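Local coordinates for 2-dehydropantoate 2-reductase (Enterococcus faecium, PDB 3WFI), which reduces 2-oxo acids with a nicotinamide coenzyme, acting as a D-mandelate dehydrogenase of the ketopantoate reductase family, at residues Val222-Lys227 / Ala291-Asp296. Residues are numbered along the deposited sequence; the frame is centred on the assembly and turned at random.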
loop_
_atom_site.group_PDB
_atom_site.type_symbol
_atom_site.label_atom_id
_atom_site.label_comp_id
_atom_site.label_asym_id
_atom_site.label_seq_id
_atom_site.Cartn_x
_atom_site.Cartn_y
_atom_site.Cartn_z
ATOM N N VAL B 222 -4.183 -9.498 8.967
ATOM C CA VAL B 222 -4.217 -10.620 9.906
ATOM C C VAL B 222 -4.903 -11.835 9.267
ATOM O O VAL B 222 -4.483 -12.973 9.466
ATOM C CB VAL B 222 -4.900 -10.233 11.233
ATOM C CG1 VAL B 222 -5.153 -11.456 12.091
ATOM C CG2 VAL B 222 -4.049 -9.235 11.994
ATOM N N ASN B 223 -5.934 -11.589 8.461
ATOM C CA ASN B 223 -6.596 -12.690 7.763
ATOM C C ASN B 223 -5.703 -13.391 6.771
ATOM O O ASN B 223 -5.789 -14.601 6.606
ATOM C CB ASN B 223 -7.898 -12.232 7.114
ATOM C CG ASN B 223 -9.059 -12.392 8.041
ATOM O OD1 ASN B 223 -9.537 -13.504 8.256
ATOM N ND2 ASN B 223 -9.527 -11.296 8.594
ATOM N N GLU B 224 -4.819 -12.640 6.125
ATOM C CA GLU B 224 -3.834 -13.239 5.234
ATOM C C GLU B 224 -2.856 -14.126 6.019
ATOM O O GLU B 224 -2.617 -15.275 5.644
ATOM C CB GLU B 224 -3.078 -12.160 4.433
ATOM C CG GLU B 224 -3.966 -11.386 3.473
ATOM C CD GLU B 224 -3.222 -10.387 2.606
ATOM O OE1 GLU B 224 -1.986 -10.264 2.743
ATOM O OE2 GLU B 224 -3.894 -9.694 1.811
ATOM N N PHE B 225 -2.301 -13.599 7.103
ATOM C CA PHE B 225 -1.459 -14.397 8.015
ATOM C C PHE B 225 -2.174 -15.689 8.451
ATOM O O PHE B 225 -1.590 -16.778 8.446
ATOM C CB PHE B 225 -1.087 -13.579 9.268
ATOM C CG PHE B 225 0.123 -12.688 9.101
ATOM C CD1 PHE B 225 0.079 -11.554 8.302
ATOM C CD2 PHE B 225 1.314 -12.968 9.795
ATOM C CE1 PHE B 225 1.187 -10.721 8.177
ATOM C CE2 PHE B 225 2.423 -12.143 9.673
ATOM C CZ PHE B 225 2.353 -11.012 8.870
ATOM N N ALA B 226 -3.448 -15.553 8.822
ATOM C CA ALA B 226 -4.240 -16.680 9.337
ATOM C C ALA B 226 -4.541 -17.754 8.286
ATOM O O ALA B 226 -4.543 -18.943 8.601
ATOM C CB ALA B 226 -5.524 -16.167 9.942
ATOM N N LYS B 227 -4.809 -17.331 7.050
ATOM C CA LYS B 227 -5.042 -18.269 5.946
ATOM C C LYS B 227 -3.807 -19.112 5.668
ATOM O O LYS B 227 -3.898 -20.323 5.467
ATOM C CB LYS B 227 -5.458 -17.530 4.667
ATOM C CG LYS B 227 -6.937 -17.282 4.542
ATOM C CD LYS B 227 -7.313 -16.666 3.193
ATOM C CE LYS B 227 -8.806 -16.303 3.155
ATOM N NZ LYS B 227 -9.207 -15.218 4.108
ATOM N N ALA B 291 -3.936 -16.184 -1.642
ATOM C CA ALA B 291 -3.753 -14.802 -2.037
ATOM C C ALA B 291 -3.337 -13.990 -0.808
ATOM O O ALA B 291 -3.963 -14.099 0.233
ATOM C CB ALA B 291 -5.034 -14.263 -2.642
ATOM N N THR B 292 -2.264 -13.214 -0.925
ATOM C CA THR B 292 -1.811 -12.336 0.149
ATOM C C THR B 292 -1.504 -10.910 -0.361
ATOM O O THR B 292 -0.417 -10.391 -0.145
ATOM C CB THR B 292 -0.539 -12.891 0.831
ATOM O OG1 THR B 292 0.511 -12.959 -0.138
ATOM C CG2 THR B 292 -0.776 -14.280 1.440
ATOM N N PRO B 293 -2.479 -10.281 -1.027
ATOM C CA PRO B 293 -2.228 -9.021 -1.713
ATOM C C PRO B 293 -1.813 -7.873 -0.801
ATOM O O PRO B 293 -0.985 -7.067 -1.211
ATOM C CB PRO B 293 -3.562 -8.718 -2.390
ATOM C CG PRO B 293 -4.577 -9.451 -1.575
ATOM C CD PRO B 293 -3.888 -10.704 -1.144
ATOM N N TYR B 294 -2.380 -7.785 0.404
ATOM C CA TYR B 294 -1.988 -6.700 1.315
ATOM C C TYR B 294 -0.535 -6.889 1.773
ATOM O O TYR B 294 0.219 -5.938 1.840
ATOM C CB TYR B 294 -2.944 -6.576 2.525
ATOM C CG TYR B 294 -4.210 -5.760 2.271
ATOM C CD1 TYR B 294 -4.941 -5.889 1.096
ATOM C CD2 TYR B 294 -4.664 -4.854 3.222
ATOM C CE1 TYR B 294 -6.094 -5.160 0.890
ATOM C CE2 TYR B 294 -5.809 -4.107 3.028
ATOM C CZ TYR B 294 -6.522 -4.261 1.856
ATOM O OH TYR B 294 -7.666 -3.534 1.642
ATOM N N CYS B 295 -0.130 -8.124 2.052
ATOM C CA CYS B 295 1.276 -8.403 2.399
ATOM C C CYS B 295 2.186 -8.107 1.210
ATOM O O CYS B 295 3.263 -7.526 1.383
ATOM C CB CYS B 295 1.463 -9.852 2.883
ATOM S SG CYS B 295 0.824 -10.217 4.538
ATOM N N ASP B 296 1.745 -8.474 0.007
ATOM C CA ASP B 296 2.492 -8.147 -1.233
ATOM C C ASP B 296 2.677 -6.620 -1.373
ATOM O O ASP B 296 3.788 -6.121 -1.558
ATOM C CB ASP B 296 1.754 -8.668 -2.464
ATOM C CG ASP B 296 1.637 -10.206 -2.509
ATOM O OD1 ASP B 296 2.169 -10.930 -1.623
ATOM O OD2 ASP B 296 0.958 -10.691 -3.439
#
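Glu224 reaches out of helix 214-231 and sets its carboxylate on the first turn of helix 293-308, where two backbone N-H groups in a row take hold of it. Tyr294 N donates to Glu224 OE2 at 2.8 Å, and Cys295 N to Glu224 OE1 at 2.9 Å. Both bonds bend a little, at 157°, and each oxygen offers its syn lone pair, so the carboxylate is held in a bidentate grip by two consecutive N-H groups and its rotation is fixed. With CD anti to CA (chi2 -176°), the glutamate chain stretches away from its own helix toward the Thr292 backbone.

Packing is tight around the carboxylate. Pro293 CD sits 3.1 Å from Glu224 OE2, Tyr294 CB lies on the same oxygen, and the Thr292 backbone closes on Glu224 CD. Beside it, Cys295 SG comes within 3.7 Å of Phe225 CE1, an oblique sulfur-aromatic contact; helix 278-288 backs both residues through Ile281. The tyrosine ring turns off toward the dimer interface: its OH bonds to Glu300 of the second subunit, and the ring stacks on Phe297 of that subunit.

The other side is looser. Ala291 is exposed and brings little more than its carbonyl, with O 4.2 Å from Glu224 CG.

Thr292 holds the N-cap position, yet its hydroxyl does not cap the helix; a glutamate far off in sequence takes two of the first-turn N-H groups instead. This ties two helices of the C-terminal, all-helical part of the enzyme together beside the dimer interface. A buried carboxylate with two N-H donors at the positive end of a helix dipole is probably stabilised as the anion.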